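Local coordinates for protein transcriptional regulator (Rhodococcus sp., PDB 2O0Y) that probably binds DNA through a helix-turn-helix domain and regulates transcription, as a member of the IclR family, at the interface of chains A and B. Sequence-based numbering; all coordinates share one arbitrary frame. Chains: chain A/B, Transcriptional regulator.

Contact 1: the interface of chains A and B. Residues chain A 30, 143-145; chain B 65, 81, 84.
B:Arg84 lies with its guanidinium between two groups of chain A. A:Val144 CG2 sits over the centre of one face, 3.7 Å from B:Arg84 CZ, and the carboxylate of A:Glu30 stacks on the opposite face, displaced toward the rim, the two planes 16° apart. A bend at chi3 (-76°) swings the guanidinium into this slot, and A:Pro145 CD closes on NH1. At the charged rim, B:Arg84 NH1 makes a salt bridge to A:Glu30 OE2 (3.3 Å) and a hydrogen bond to B:Glu81 OE1 (3.1 Å). B:Arg65 comes from the other direction, its NH2 3.1 Å from both carboxylate oxygens of A:Glu30, OE1 in the guanidinium plane and OE2 by a weak bond. A:Glu30 OE2 and B:Glu81 OE2, 2.5 Å apart, are too close for two acceptors unless a proton is shared, and so doubtful. Water 2 joins A:Glu30 OE2, B:Glu81 OE1 and B:Arg65 NE; water 1 links B:Arg84 NE to the A:Glu30 carbonyl. Were B:Arg84 an alanine, A:Glu30 and B:Glu81 would probably lose their shared countercharge and A:Val144 its flat partner. The patch probably helps hold the subunits, joining the residue after helix 20-29 and loop 143-145 of chain A to B:Arg65 and 3-10 helix 80-85.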
loop_
_atom_site.group_PDB
_atom_site.type_symbol
_atom_site.label_atom_id
_atom_site.label_comp_id
_atom_site.label_asym_id
_atom_site.label_seq_id
_atom_site.Cartn_x
_atom_site.Cartn_y
_atom_site.Cartn_z
ATOM N N GLU A 30 -3.071 16.737 2.941
ATOM C CA GLU A 30 -4.274 15.917 3.038
ATOM C C GLU A 30 -5.297 16.292 1.976
ATOM O O GLU A 30 -6.245 15.554 1.742
ATOM C CB GLU A 30 -4.886 15.986 4.448
ATOM C CG GLU A 30 -4.087 15.191 5.499
ATOM C CD GLU A 30 -4.692 15.327 6.860
ATOM O OE1 GLU A 30 -5.665 16.086 6.982
ATOM O OE2 GLU A 30 -4.200 14.714 7.824
ATOM N N GLY A 143 -5.602 4.865 6.445
ATOM C CA GLY A 143 -4.671 5.932 6.951
ATOM C C GLY A 143 -5.370 7.155 7.513
ATOM O O GLY A 143 -4.733 8.059 8.002
ATOM N N VAL A 144 -6.706 7.194 7.450
ATOM C CA VAL A 144 -7.458 8.419 7.947
ATOM C C VAL A 144 -7.951 8.138 9.367
ATOM O O VAL A 144 -8.565 7.120 9.599
ATOM C CB VAL A 144 -8.631 8.739 6.990
ATOM C CG1 VAL A 144 -9.565 9.897 7.549
ATOM C CG2 VAL A 144 -8.025 9.055 5.576
ATOM N N PRO A 145 -7.706 9.052 10.315
ATOM C CA PRO A 145 -8.134 8.796 11.693
ATOM C C PRO A 145 -9.630 8.952 11.888
ATOM O O PRO A 145 -10.199 9.954 11.438
ATOM C CB PRO A 145 -7.421 9.892 12.491
ATOM C CG PRO A 145 -7.203 11.010 11.522
ATOM C CD PRO A 145 -6.989 10.353 10.175
ATOM N N ARG B 65 -0.186 13.411 14.992
ATOM C CA ARG B 65 -0.859 13.419 13.712
ATOM C C ARG B 65 -0.722 12.089 12.924
ATOM O O ARG B 65 -1.157 12.013 11.775
ATOM C CB ARG B 65 -0.283 14.550 12.862
ATOM C CG ARG B 65 -1.201 14.997 11.765
ATOM C CD ARG B 65 -2.453 15.816 12.324
ATOM N NE ARG B 65 -3.292 16.074 11.168
ATOM C CZ ARG B 65 -3.357 17.221 10.515
ATOM N NH1 ARG B 65 -2.657 18.295 10.934
ATOM N NH2 ARG B 65 -4.144 17.302 9.456
ATOM N N GLU B 81 -0.765 7.712 9.055
ATOM C CA GLU B 81 -1.146 8.859 8.217
ATOM C C GLU B 81 -0.655 8.709 6.822
ATOM O O GLU B 81 -1.321 9.053 5.849
ATOM C CB GLU B 81 -0.603 10.161 8.816
ATOM C CG GLU B 81 -0.729 11.439 7.932
ATOM C CD GLU B 81 -2.058 12.137 7.982
ATOM O OE1 GLU B 81 -3.002 11.563 8.525
ATOM O OE2 GLU B 81 -2.186 13.266 7.406
ATOM N N ARG B 84 -2.518 7.190 3.824
ATOM C CA ARG B 84 -3.686 7.791 3.168
ATOM C C ARG B 84 -3.391 8.244 1.769
ATOM O O ARG B 84 -4.337 8.575 1.026
ATOM C CB ARG B 84 -4.267 8.939 3.996
ATOM C CG ARG B 84 -3.454 10.203 3.960
ATOM C CD ARG B 84 -3.869 11.079 5.191
ATOM N NE ARG B 84 -5.171 11.702 4.944
ATOM C CZ ARG B 84 -6.025 12.116 5.883
ATOM N NH1 ARG B 84 -5.776 11.949 7.155
ATOM N NH2 ARG B 84 -7.165 12.670 5.520
HETATM O O HOH W 1 -6.206 12.873 2.207
HETATM O O HOH W 2 -4.020 13.341 10.707
#

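Contact 2: the interface of chains A and B. Residues chain A 18-19, 22; chain B 57-58, 61.
The segment leading into helix 20-29 of chain A, together with that helix's first turn, packs against helix 52-64 of chain B. A:Val19 and B:Thr61 make the central contact: the backbone N-H of A:Val19 donates a fairly straight hydrogen bond to the threonine hydroxyl OG1, 3.2 Å long and 165° at the hydrogen. With chi1 at -66°, B:Thr61 holds OG1 beside its own backbone N and turns it toward this amide, while the methyl CG2 points toward A:Val22. The same hydroxyl oxygen lies beside A:Val19 CG2, so one branch of the valine packs where its backbone is already held. That CG2 also reaches along helix 52-64 to the aliphatic stem of B:Arg57, 3.8 Å from its CG, the two side chains crossing at about a right angle. B:Arg57 therefore contributes methylene carbon to this contact. Within the first turn of its helix, A:Val22 spreads its two methyls over two partners: CG1 meets B:Thr61 CG2 at 3.9 Å, and CG2 approaches B:Leu58 CD2 at 4.1 Å. B:Arg57, B:Leu58 and B:Thr61 present neighbouring turns of one helix to the incoming chain. Helices 20-29, 41-48 and 52-64 with strands 68-70 and 76-78 form the winged helix-turn-helix of the IclR family; helix 52-64 is its probable recognition helix, so the contact is likely to brace one DNA-binding domain against the other.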
loop_
_atom_site.group_PDB
_atom_site.type_symbol
_atom_site.label_atom_id
_atom_site.label_comp_id
_atom_site.label_asym_id
_atom_site.label_seq_id
_atom_site.Cartn_x
_atom_site.Cartn_y
_atom_site.Cartn_z
ATOM N N GLY A 18 -1.097 21.383 17.678
ATOM C CA GLY A 18 0.410 21.145 17.838
ATOM C C GLY A 18 1.202 22.340 17.307
ATOM O O GLY A 18 0.771 23.495 17.480
ATOM N N VAL A 19 2.371 22.066 16.696
ATOM C CA VAL A 19 3.176 23.101 16.019
ATOM C C VAL A 19 2.445 23.506 14.733
ATOM O O VAL A 19 2.190 22.668 13.853
ATOM C CB VAL A 19 4.666 22.666 15.755
ATOM C CG1 VAL A 19 5.487 23.841 15.215
ATOM C CG2 VAL A 19 5.315 22.149 17.040
ATOM N N VAL A 22 3.624 22.890 10.993
ATOM C CA VAL A 22 3.608 21.451 10.713
ATOM C C VAL A 22 2.161 20.923 10.544
ATOM O O VAL A 22 1.878 20.100 9.689
ATOM C CB VAL A 22 4.273 20.725 11.856
ATOM C CG1 VAL A 22 4.182 19.175 11.664
ATOM C CG2 VAL A 22 5.684 21.189 11.956
ATOM N N ARG B 57 9.953 17.987 20.427
ATOM C CA ARG B 57 8.719 18.723 20.135
ATOM C C ARG B 57 8.138 18.382 18.748
ATOM O O ARG B 57 6.927 18.206 18.579
ATOM C CB ARG B 57 8.975 20.218 20.257
ATOM C CG ARG B 57 7.918 21.117 19.632
ATOM C CD ARG B 57 7.998 22.582 20.150
ATOM N NE ARG B 57 9.344 23.193 20.109
ATOM C CZ ARG B 57 10.167 23.293 19.052
ATOM N NH1 ARG B 57 9.863 22.762 17.859
ATOM N NH2 ARG B 57 11.349 23.896 19.213
ATOM N N LEU B 58 8.999 18.307 17.746
ATOM C CA LEU B 58 8.499 18.011 16.376
ATOM C C LEU B 58 8.013 16.596 16.284
ATOM O O LEU B 58 6.957 16.345 15.666
ATOM C CB LEU B 58 9.568 18.287 15.302
ATOM C CG LEU B 58 9.966 19.759 15.121
ATOM C CD1 LEU B 58 11.290 19.932 14.290
ATOM C CD2 LEU B 58 8.810 20.558 14.471
ATOM N N THR B 61 4.441 16.375 17.762
ATOM C CA THR B 61 3.405 16.826 16.827
ATOM C C THR B 61 3.175 15.797 15.714
ATOM O O THR B 61 2.030 15.499 15.361
ATOM C CB THR B 61 3.753 18.202 16.167
ATOM O OG1 THR B 61 3.742 19.206 17.179
ATOM C CG2 THR B 61 2.659 18.596 15.184
#

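Contact 3: the interface of chains A and B. Residues chain A 29-30, 32, 78, 82, 85-86; chain B 82, 85.
B:Trp85 ends the 3-10 helix 80-85 of chain B (phi/psi -103°/2°) and is pressed against the end of helix 20-29, the end of strand 76-78 and helix 80-93 of chain A. Its indole NE1 makes a weak, bent hydrogen bond to the backbone carbonyl O of A:Leu29, 2.9 Å long and 129° at the hydrogen. The carbonyl O of A:Phe32 is also near NE1, but the N-H does not point at it. Three groups lie on one side of the indole plane. The selenomethionine A:Met82, bent at chi2, lays its methyl CE over the six-membered ring, 3.4 Å from the centroid, in a CH-pi contact; A:Leu78 CD1 sits above the rim at B:Trp85 CG (3.8 Å), and A:Leu29 CB above the rim at B:Trp85 CZ2 (3.6 Å). A:Val86 CG2 lies 3.7 Å from B:Trp85 CB, holding the base of the side chain. The selenomethionine B:Met82, bent at chi2 and chi3, directs its CE to A:Trp85 CB (3.9 Å) and A:Met82 CE (4.0 Å). A:Met82 and B:Met82 thus meet across the interface, whereas A:Trp85 offers its CB and B:Trp85 its whole indole. The patch sets one bulky indole into a largely apolar pocket with backbone carbonyls at its NE1 edge and probably helps hold the subunits together.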
loop_
_atom_site.group_PDB
_atom_site.type_symbol
_atom_site.label_atom_id
_atom_site.label_comp_id
_atom_site.label_asym_id
_atom_site.label_seq_id
_atom_site.Cartn_x
_atom_site.Cartn_y
_atom_site.Cartn_z
ATOM N N LEU A 29 -1.157 18.764 2.586
ATOM C CA LEU A 29 -0.981 17.447 1.947
ATOM C C LEU A 29 -2.231 16.602 1.915
ATOM O O LEU A 29 -2.409 15.792 0.982
ATOM C CB LEU A 29 0.155 16.653 2.592
ATOM C CG LEU A 29 1.536 17.243 2.285
ATOM C CD1 LEU A 29 2.593 16.701 3.329
ATOM C CD2 LEU A 29 1.903 16.991 0.822
ATOM N N GLU A 30 -3.071 16.737 2.941
ATOM C CA GLU A 30 -4.274 15.917 3.038
ATOM C C GLU A 30 -5.297 16.292 1.976
ATOM O O GLU A 30 -6.245 15.554 1.742
ATOM C CB GLU A 30 -4.886 15.986 4.448
ATOM C CG GLU A 30 -4.087 15.191 5.499
ATOM C CD GLU A 30 -4.692 15.327 6.860
ATOM O OE1 GLU A 30 -5.665 16.086 6.982
ATOM O OE2 GLU A 30 -4.200 14.714 7.824
ATOM N N PHE A 32 -4.579 16.231 -1.128
ATOM C CA PHE A 32 -4.282 15.405 -2.261
ATOM C C PHE A 32 -4.798 14.037 -1.936
ATOM O O PHE A 32 -4.438 13.458 -0.917
ATOM C CB PHE A 32 -2.785 15.343 -2.508
ATOM C CG PHE A 32 -2.197 16.637 -2.926
ATOM C CD1 PHE A 32 -1.707 17.538 -1.992
ATOM C CD2 PHE A 32 -2.075 16.935 -4.277
ATOM C CE1 PHE A 32 -1.158 18.771 -2.400
ATOM C CE2 PHE A 32 -1.552 18.127 -4.716
ATOM C CZ PHE A 32 -1.074 19.067 -3.778
ATOM N N LEU A 78 1.827 15.432 -5.652
ATOM C CA LEU A 78 2.815 14.930 -4.670
ATOM C C LEU A 78 4.131 14.714 -5.396
ATOM O O LEU A 78 4.110 14.198 -6.531
ATOM C CB LEU A 78 2.355 13.577 -4.076
ATOM C CG LEU A 78 1.061 13.632 -3.177
ATOM C CD1 LEU A 78 0.904 12.274 -2.438
ATOM C CD2 LEU A 78 1.167 14.781 -2.163
HETATM N N MSE A 82 7.884 12.730 -1.311
HETATM C CA MSE A 82 6.617 12.373 -0.653
HETATM C C MSE A 82 6.180 10.955 -1.046
HETATM O O MSE A 82 5.865 10.129 -0.225
HETATM C CB MSE A 82 5.579 13.434 -1.007
HETATM C CG MSE A 82 4.247 13.241 -0.392
HETATM SE SE MSE A 82 4.253 13.394 1.573
HETATM C CE MSE A 82 2.381 12.891 1.627
ATOM N N TRP A 85 8.175 8.285 0.755
ATOM C CA TRP A 85 7.760 8.066 2.169
ATOM C C TRP A 85 6.471 7.254 2.151
ATOM O O TRP A 85 6.232 6.488 3.062
ATOM C CB TRP A 85 7.460 9.411 2.847
ATOM C CG TRP A 85 8.697 10.366 2.901
ATOM C CD1 TRP A 85 9.965 10.015 2.934
ATOM C CD2 TRP A 85 8.654 11.779 2.930
ATOM N NE1 TRP A 85 10.789 11.144 2.923
ATOM C CE2 TRP A 85 9.988 12.241 2.936
ATOM C CE3 TRP A 85 7.623 12.699 2.956
ATOM C CZ2 TRP A 85 10.315 13.581 2.951
ATOM C CZ3 TRP A 85 7.947 14.041 2.968
ATOM C CH2 TRP A 85 9.289 14.461 3.012
ATOM N N VAL A 86 5.577 7.546 1.198
ATOM C CA VAL A 86 4.266 6.821 1.151
ATOM C C VAL A 86 4.514 5.331 0.882
ATOM O O VAL A 86 3.935 4.449 1.500
ATOM C CB VAL A 86 3.357 7.430 0.052
ATOM C CG1 VAL A 86 2.110 6.563 -0.191
ATOM C CG2 VAL A 86 2.941 8.882 0.506
HETATM N N MSE B 82 0.582 8.227 6.699
HETATM C CA MSE B 82 1.208 8.255 5.380
HETATM C C MSE B 82 0.479 7.323 4.406
HETATM O O MSE B 82 0.625 7.424 3.204
HETATM C CB MSE B 82 2.714 7.857 5.485
HETATM C CG MSE B 82 3.526 8.613 6.530
HETATM SE SE MSE B 82 3.450 10.546 6.051
HETATM C CE MSE B 82 3.938 10.267 4.255
ATOM N N TRP B 85 -2.098 8.252 1.369
ATOM C CA TRP B 85 -1.745 8.590 -0.042
ATOM C C TRP B 85 -1.397 7.380 -0.905
ATOM O O TRP B 85 -1.059 7.527 -2.079
ATOM C CB TRP B 85 -0.645 9.701 -0.124
ATOM C CG TRP B 85 -1.090 11.003 0.519
ATOM C CD1 TRP B 85 -1.979 11.910 -0.011
ATOM C CD2 TRP B 85 -0.756 11.488 1.833
ATOM N NE1 TRP B 85 -2.211 12.935 0.906
ATOM C CE2 TRP B 85 -1.464 12.696 2.031
ATOM C CE3 TRP B 85 0.023 10.984 2.885
ATOM C CZ2 TRP B 85 -1.345 13.441 3.219
ATOM C CZ3 TRP B 85 0.184 11.725 4.033
ATOM C CH2 TRP B 85 -0.488 12.959 4.195
#

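Contacts 1 and 3 lie side by side, the centres of their C-alpha atoms about 9 Å apart, and share A:Glu30; both also use the 3-10 helix 80-85 of chain B, which faces a charged patch in one and a largely apolar pocket in the other. Contact 2 stands about 16 Å from contact 1 and 18 Å from contact 3. Helix 20-29 of chain A runs from contact 2 to contact 3. Residues 80-85 are 3-10 helix in chain B but part of helix 80-93 in chain A, so the three patches probably hold the DNA-binding ends of the subunits together asymmetrically.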